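Local structure of apical membrane antigen 1-like protein, soluble form (Toxoplasma gondii, 3ZLE) at residues Q6-T11 with G229-G234; K55-H60 with S163-K168; Y172-G177 with T183-E188. The protein probably takes part in host cell invasion by the sporozoite, as a paralogue of the AMA1 surface protein of the moving junction. All blocks are in the same frame, centred on the assembly; numbering follows the deposited sequence.

Contact 1. Residues Q6-T11 with G229-G234; sequences QNPWAT and GKWEDG
Asn7 lies flat against the indole of Trp231. Its amide plane is only 8° from the ring plane, so the two groups stack. Asn7 CB sits over the five-membered ring of Trp231, 3.7 Å from its centroid, as a CH-pi contact. Next to it, Pro8 CD approaches the six-membered ring over the same face and comes within 3.4 Å of Trp231 CH2. This is the tight part of the contact. Trp231 has CG anti to its backbone N (chi1 -169°), which directs the indole at the N-terminal segment. The opposite face of the ring is met by the backbone of Gly234, in the turn that follows the strand. No hydrogen bond joins the two segments. Asn7 OD1 instead accepts from Trp9 N at 3.0 Å, an Asx turn at the start of the short 3-10 segment 8-10. Asn7 ND2 donates to Asp325 O. The solvent side is looser: Gln6 is exposed and poorly ordered, and its side chain does not touch the other segment. Trp9, the donor of the Asx turn, stacks on Phe377 of strand 376-383 and meets Phe327 edge-to-face. The contact thus lays the loop before helix 13-20 beside strand 226-232, whose sheet neighbours are strands 235-238 and 326-330.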
# COMPACT_ATOMS: atom_id res chain seq x y z
N GLN A 6 21.38 -22.21 9.65
CA GLN A 6 20.59 -21.71 8.53
C GLN A 6 19.39 -20.88 8.97
O GLN A 6 18.74 -21.18 9.96
CB GLN A 6 20.11 -22.85 7.64
CG GLN A 6 21.22 -23.64 6.97
CD GLN A 6 20.69 -24.69 6.01
OE1 GLN A 6 20.30 -24.37 4.88
NE2 GLN A 6 20.63 -25.93 6.46
N ASN A 7 19.02 -19.92 8.13
CA ASN A 7 17.87 -19.08 8.32
C ASN A 7 16.60 -19.86 8.58
O ASN A 7 16.09 -20.52 7.69
CB ASN A 7 17.69 -18.17 7.12
CG ASN A 7 16.70 -17.08 7.38
OD1 ASN A 7 15.98 -17.12 8.39
ND2 ASN A 7 16.65 -16.11 6.52
N PRO A 8 16.06 -19.79 9.81
CA PRO A 8 14.89 -20.59 10.12
C PRO A 8 13.64 -20.12 9.36
O PRO A 8 12.70 -20.88 9.23
CB PRO A 8 14.71 -20.35 11.61
CG PRO A 8 15.24 -18.98 11.82
CD PRO A 8 16.47 -18.96 10.97
N TRP A 9 13.64 -18.89 8.88
CA TRP A 9 12.56 -18.36 8.06
C TRP A 9 12.36 -19.04 6.69
O TRP A 9 11.31 -18.87 6.06
CB TRP A 9 12.69 -16.85 7.92
CG TRP A 9 12.52 -16.21 9.28
CD1 TRP A 9 13.51 -15.98 10.20
CD2 TRP A 9 11.28 -15.96 9.97
NE1 TRP A 9 12.97 -15.51 11.38
CE2 TRP A 9 11.60 -15.56 11.29
CE3 TRP A 9 9.92 -16.13 9.62
CZ2 TRP A 9 10.63 -15.23 12.23
CZ3 TRP A 9 8.95 -15.79 10.56
CH2 TRP A 9 9.31 -15.32 11.84
N ALA A 10 13.33 -19.84 6.27
CA ALA A 10 13.19 -20.70 5.10
C ALA A 10 13.01 -22.18 5.48
O ALA A 10 12.92 -23.03 4.62
CB ALA A 10 14.37 -20.50 4.15
N THR A 11 12.82 -22.44 6.77
CA THR A 11 13.01 -23.77 7.33
C THR A 11 11.70 -24.52 7.46
O THR A 11 11.67 -25.69 7.83
CB THR A 11 13.66 -23.68 8.72
OG1 THR A 11 15.02 -24.13 8.64
CG2 THR A 11 12.89 -24.48 9.76
N GLY A 229 14.80 -8.00 9.46
CA GLY A 229 16.27 -8.10 9.34
C GLY A 229 16.81 -8.81 8.10
O GLY A 229 16.10 -9.01 7.12
N LYS A 230 18.13 -9.03 8.12
CA LYS A 230 18.85 -9.77 7.11
C LYS A 230 19.65 -10.85 7.80
O LYS A 230 20.43 -10.55 8.69
CB LYS A 230 19.83 -8.84 6.38
CG LYS A 230 20.21 -9.31 4.98
CD LYS A 230 18.98 -9.30 4.06
CE LYS A 230 19.36 -9.41 2.58
NZ LYS A 230 19.46 -8.07 1.94
N TRP A 231 19.50 -12.09 7.36
CA TRP A 231 20.22 -13.19 7.95
C TRP A 231 21.70 -13.14 7.55
O TRP A 231 22.01 -13.13 6.35
CB TRP A 231 19.62 -14.52 7.50
CG TRP A 231 20.13 -15.67 8.25
CD1 TRP A 231 21.14 -16.52 7.89
CD2 TRP A 231 19.73 -16.05 9.58
NE1 TRP A 231 21.33 -17.47 8.87
CE2 TRP A 231 20.50 -17.19 9.93
CE3 TRP A 231 18.76 -15.59 10.48
CZ2 TRP A 231 20.31 -17.89 11.14
CZ3 TRP A 231 18.57 -16.26 11.69
CH2 TRP A 231 19.36 -17.41 12.01
N GLU A 232 22.58 -13.11 8.55
CA GLU A 232 24.04 -13.03 8.39
C GLU A 232 24.68 -13.60 9.65
O GLU A 232 24.38 -13.16 10.77
CB GLU A 232 24.51 -11.58 8.27
CG GLU A 232 23.90 -10.76 7.15
CD GLU A 232 24.09 -9.27 7.38
OE1 GLU A 232 24.96 -8.92 8.21
OE2 GLU A 232 23.33 -8.46 6.80
N ASP A 233 25.62 -14.52 9.48
CA ASP A 233 26.41 -15.00 10.60
C ASP A 233 25.56 -15.70 11.63
O ASP A 233 25.73 -15.49 12.83
CB ASP A 233 27.15 -13.84 11.25
CG ASP A 233 28.34 -13.39 10.45
OD1 ASP A 233 29.15 -14.26 10.05
OD2 ASP A 233 28.47 -12.17 10.23
N GLY A 234 24.62 -16.51 11.17
CA GLY A 234 23.79 -17.32 12.07
C GLY A 234 22.85 -16.56 13.01
O GLY A 234 22.37 -17.15 13.98

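Contact 2. Residues K55-H60 with S163-K168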
# COMPACT_ATOMS: atom_id res chain seq x y z
N LYS A 55 -4.78 3.61 2.30
CA LYS A 55 -4.52 4.59 1.27
C LYS A 55 -5.72 5.42 0.90
O LYS A 55 -6.74 4.88 0.47
CB LYS A 55 -3.90 3.97 0.03
CG LYS A 55 -3.94 4.84 -1.23
CD LYS A 55 -2.77 4.52 -2.19
CE LYS A 55 -3.05 5.10 -3.56
NZ LYS A 55 -1.96 4.88 -4.58
N ALA A 56 -5.57 6.75 1.00
CA ALA A 56 -6.59 7.67 0.57
C ALA A 56 -5.93 8.70 -0.37
O ALA A 56 -4.72 8.92 -0.32
CB ALA A 56 -7.22 8.37 1.79
N ILE A 57 -6.72 9.29 -1.24
CA ILE A 57 -6.25 10.43 -2.02
C ILE A 57 -6.73 11.69 -1.31
O ILE A 57 -7.88 12.00 -1.35
CB ILE A 57 -6.87 10.45 -3.40
CG1 ILE A 57 -6.59 9.16 -4.18
CG2 ILE A 57 -6.51 11.74 -4.13
CD1 ILE A 57 -5.14 8.78 -4.29
N GLN A 58 -5.81 12.41 -0.70
CA GLN A 58 -6.07 13.73 -0.14
C GLN A 58 -6.33 14.78 -1.23
O GLN A 58 -5.48 15.03 -2.09
CB GLN A 58 -4.85 14.13 0.69
CG GLN A 58 -4.84 15.57 1.16
CD GLN A 58 -5.59 15.72 2.47
OE1 GLN A 58 -6.71 16.28 2.50
NE2 GLN A 58 -5.10 15.05 3.51
N MET A 59 -7.47 15.44 -1.17
CA MET A 59 -7.79 16.50 -2.15
C MET A 59 -7.64 17.89 -1.56
O MET A 59 -7.50 18.05 -0.35
CB MET A 59 -9.20 16.28 -2.67
CG MET A 59 -9.34 14.93 -3.34
SD MET A 59 -10.63 14.92 -4.58
CE MET A 59 -12.03 15.34 -3.57
N HIS A 60 -7.65 18.91 -2.42
CA HIS A 60 -7.43 20.25 -1.95
C HIS A 60 -8.33 21.26 -2.61
O HIS A 60 -7.89 22.38 -2.94
CB HIS A 60 -5.96 20.66 -2.12
CG HIS A 60 -5.01 19.80 -1.34
ND1 HIS A 60 -4.68 20.06 -0.03
CD2 HIS A 60 -4.26 18.74 -1.72
CE1 HIS A 60 -3.77 19.19 0.38
NE2 HIS A 60 -3.50 18.38 -0.63
N SER A 163 -8.09 7.45 -12.17
CA SER A 163 -6.99 6.53 -11.80
C SER A 163 -5.74 7.30 -11.46
O SER A 163 -4.76 6.70 -11.00
CB SER A 163 -6.69 5.54 -12.91
OG SER A 163 -6.50 6.20 -14.15
N ALA A 164 -5.73 8.59 -11.83
CA ALA A 164 -4.75 9.56 -11.33
C ALA A 164 -4.68 9.56 -9.83
O ALA A 164 -5.70 9.47 -9.14
CB ALA A 164 -5.10 10.97 -11.84
N GLN A 165 -3.47 9.58 -9.30
CA GLN A 165 -3.30 9.57 -7.88
C GLN A 165 -2.57 10.80 -7.39
O GLN A 165 -2.69 11.17 -6.23
CB GLN A 165 -2.57 8.31 -7.44
CG GLN A 165 -3.41 7.07 -7.64
CD GLN A 165 -2.58 5.89 -8.02
OE1 GLN A 165 -1.91 5.29 -7.19
NE2 GLN A 165 -2.67 5.50 -9.28
N LEU A 166 -1.73 11.39 -8.25
CA LEU A 166 -0.92 12.52 -7.81
C LEU A 166 -0.92 13.66 -8.81
O LEU A 166 -0.49 13.50 -9.95
CB LEU A 166 0.52 12.09 -7.41
CG LEU A 166 1.55 13.22 -7.26
CD1 LEU A 166 1.23 14.01 -5.99
CD2 LEU A 166 2.98 12.68 -7.18
N LEU A 167 -1.40 14.81 -8.36
CA LEU A 167 -1.40 16.03 -9.19
C LEU A 167 -0.89 17.19 -8.34
O LEU A 167 -1.44 17.49 -7.26
CB LEU A 167 -2.84 16.34 -9.70
CG LEU A 167 -3.07 17.60 -10.58
CD1 LEU A 167 -2.25 17.51 -11.86
CD2 LEU A 167 -4.54 17.78 -10.92
N LYS A 168 0.09 17.90 -8.87
CA LYS A 168 0.96 18.77 -8.04
C LYS A 168 1.38 19.96 -8.93
O LYS A 168 1.43 19.83 -10.16
CB LYS A 168 2.18 17.94 -7.65
CG LYS A 168 3.07 18.49 -6.56
CD LYS A 168 4.21 17.51 -6.29
CE LYS A 168 5.15 17.36 -7.49
NZ LYS A 168 6.11 16.23 -7.31
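Lys55 and Ile57 reach from one face of strand 55-59 to Gln165. The strand pairs antiparallel with strand 187-191 in a two-stranded sheet, and Gln165 belongs to the irregular connection between strands 156-159 and 187-191. Lys55 is fully extended. CG lies anti to the backbone N (chi1 164°), and the later torsions carry NZ straight out to the amide of Gln165. The two side chains cross at about a right angle. Gln165 is bent instead: its chi2 of 145° is away from a staggered value, and the amide's own rotation then presents OE1 to the lysine. Ile57 meets the stem of the same side chain, with CD1 4.1 Å from Gln165 CB. The contact is buried, and its polar groups are shared among several partners. Lys55 NZ also donates to Phe33 O and makes a cation-pi contact with Tyr201. Gln165 OE1 takes a second hydrogen bond, from Asp35 N. The positive charge of Lys55 would probably polarise this amide. Its other end is held too: Gln165 NE2 donates to Ser163 O at 3.0 Å, with the acceptor close to the amide plane. Lys55 NZ donates a hydrogen bond to Gln165 OE1 at 2.6 Å, tilted 17° from the carbonyl plane.

Contact 3. Residues Y172-G177 with T183-E188; sequences YCSVNG and TWACFE
Ser174 is bound through both its backbone N and its backbone O to the segment around Ala185. Its N donates to Trp184 O at 3.2 Å. Its O accepts from Cys186 N at 2.8 Å. The two direct bonds make a single beta bridge, Ser174 with Ala185. Each of these carbonyls also receives a CA-H...O contact: Cys173 CA lies 3.1 Å from Trp184 O, and Ala185 CA points to Ser174 O. A water joins the next pair of backbone groups. It donates to Tyr172 O at 2.6 Å and accepts from Trp184 N. The disulfide Cys173-Cys186 closes the beta bridge covalently, and beyond it the chain enters strand 187-191. Cys173 SG and Cys186 SG are 2.1 Å apart, with a chi3 of 89°, a relaxed value for a disulfide. Cys173 SG sits between its backbone N and carbonyl carbon (chi1 59°), which swings it to the cystine partner. Val175 CG2 packs against the disulfide, 3.8 Å from Cys186 SG. Trp184 NE1 is satisfied by Asn281 O, and its ring makes a cation-pi contact with Lys280. Thr183 OG1 is bonded to Gln279 OE1 and Lys82 NZ. Ser174 OG is the exception: it is buried here without a hydrogen-bond partner in the model, and its nearest atom across the contact is Ala185 CA at 3.5 Å.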
# COMPACT_ATOMS: atom_id res chain seq x y z
N TYR A 172 -0.49 23.43 -12.85
CA TYR A 172 -1.46 22.39 -13.20
C TYR A 172 -2.69 22.26 -12.30
O TYR A 172 -3.62 21.55 -12.66
CB TYR A 172 -0.76 21.04 -13.31
CG TYR A 172 0.50 21.09 -14.12
CD1 TYR A 172 0.46 21.32 -15.49
CD2 TYR A 172 1.74 21.01 -13.50
CE1 TYR A 172 1.63 21.42 -16.22
CE2 TYR A 172 2.91 21.09 -14.23
CZ TYR A 172 2.85 21.30 -15.59
OH TYR A 172 4.03 21.38 -16.32
N CYS A 173 -2.65 22.82 -11.08
CA CYS A 173 -3.77 22.62 -10.12
C CYS A 173 -3.73 23.60 -8.97
O CYS A 173 -2.65 24.02 -8.54
CB CYS A 173 -3.75 21.20 -9.53
SG CYS A 173 -2.20 20.83 -8.68
N SER A 174 -4.89 23.80 -8.36
CA SER A 174 -5.04 24.75 -7.25
C SER A 174 -5.00 24.00 -5.93
O SER A 174 -5.51 22.87 -5.82
CB SER A 174 -6.39 25.43 -7.37
OG SER A 174 -7.41 24.45 -7.45
N VAL A 175 -4.39 24.62 -4.93
CA VAL A 175 -4.56 24.23 -3.54
C VAL A 175 -5.51 25.21 -2.87
O VAL A 175 -5.26 26.40 -2.86
CB VAL A 175 -3.22 24.30 -2.78
CG1 VAL A 175 -3.43 23.95 -1.30
CG2 VAL A 175 -2.19 23.38 -3.45
N ASN A 176 -6.60 24.71 -2.32
CA ASN A 176 -7.54 25.58 -1.63
C ASN A 176 -7.79 26.88 -2.40
O ASN A 176 -7.77 27.97 -1.82
CB ASN A 176 -7.02 25.90 -0.22
CG ASN A 176 -8.13 26.33 0.73
OD1 ASN A 176 -9.16 26.85 0.31
ND2 ASN A 176 -7.93 26.07 2.00
N GLY A 177 -7.93 26.76 -3.72
CA GLY A 177 -8.42 27.86 -4.56
C GLY A 177 -7.35 28.83 -5.07
O GLY A 177 -7.66 29.81 -5.74
N THR A 183 -8.90 24.23 -13.46
CA THR A 183 -9.97 23.20 -13.58
C THR A 183 -9.87 22.13 -12.48
O THR A 183 -10.89 21.67 -11.95
CB THR A 183 -9.87 22.48 -14.92
OG1 THR A 183 -10.04 23.41 -15.99
CG2 THR A 183 -10.88 21.39 -15.04
N TRP A 184 -8.66 21.72 -12.17
CA TRP A 184 -8.43 20.65 -11.20
C TRP A 184 -7.80 21.17 -9.93
O TRP A 184 -6.78 21.84 -9.98
CB TRP A 184 -7.46 19.63 -11.79
CG TRP A 184 -8.10 18.69 -12.76
CD1 TRP A 184 -8.15 18.83 -14.12
CD2 TRP A 184 -8.60 17.38 -12.47
NE1 TRP A 184 -8.74 17.72 -14.68
CE2 TRP A 184 -9.03 16.81 -13.69
CE3 TRP A 184 -8.78 16.64 -11.28
CZ2 TRP A 184 -9.61 15.55 -13.77
CZ3 TRP A 184 -9.35 15.37 -11.37
CH2 TRP A 184 -9.76 14.84 -12.60
N ALA A 185 -8.29 20.73 -8.78
CA ALA A 185 -7.58 20.94 -7.55
C ALA A 185 -6.48 19.90 -7.42
O ALA A 185 -6.54 18.83 -8.05
CB ALA A 185 -8.54 20.87 -6.36
N CYS A 186 -5.49 20.18 -6.57
CA CYS A 186 -4.35 19.29 -6.43
C CYS A 186 -4.75 18.13 -5.54
O CYS A 186 -5.72 18.22 -4.79
CB CYS A 186 -3.15 19.99 -5.78
SG CYS A 186 -2.46 21.41 -6.70
N PHE A 187 -3.95 17.09 -5.55
CA PHE A 187 -4.23 15.93 -4.76
C PHE A 187 -3.03 15.00 -4.70
O PHE A 187 -2.20 14.94 -5.63
CB PHE A 187 -5.50 15.20 -5.26
CG PHE A 187 -5.41 14.73 -6.71
CD1 PHE A 187 -4.79 13.52 -7.02
CD2 PHE A 187 -6.07 15.44 -7.73
CE1 PHE A 187 -4.74 13.06 -8.34
CE2 PHE A 187 -6.04 14.98 -9.06
CZ PHE A 187 -5.40 13.77 -9.36
N GLU A 188 -2.94 14.26 -3.60
CA GLU A 188 -1.87 13.32 -3.40
C GLU A 188 -2.27 12.16 -2.47
O GLU A 188 -3.22 12.28 -1.70
CB GLU A 188 -0.57 14.04 -2.91
CG GLU A 188 -0.63 14.67 -1.50
CD GLU A 188 -1.45 15.97 -1.41
OE1 GLU A 188 -1.57 16.70 -2.43
OE2 GLU A 188 -1.90 16.33 -0.28
O HOH W 1 -6.04 22.13 -13.41

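How the contacts relate
Contact 1 opens near the N terminus and closes at strand 226-232. Both other contacts are nested inside this long loop. Contact 2 runs from strand 55-59 to the irregular residues 163-168 and closes first. Contact 3 then closes a short loop just before strand 187-191. These two are in series and do not cross. They touch, with centres 10 Å apart, because strands 55-59 and 187-191 are sheet neighbours. His60 NE2 and Glu188 OE2 probably form a hydrogen bond between them. Contact 1 lies about 39 Å from contact 2, centre to centre, on the opposite side of the chain's centre. It ties the N-terminal loop to a different sheet.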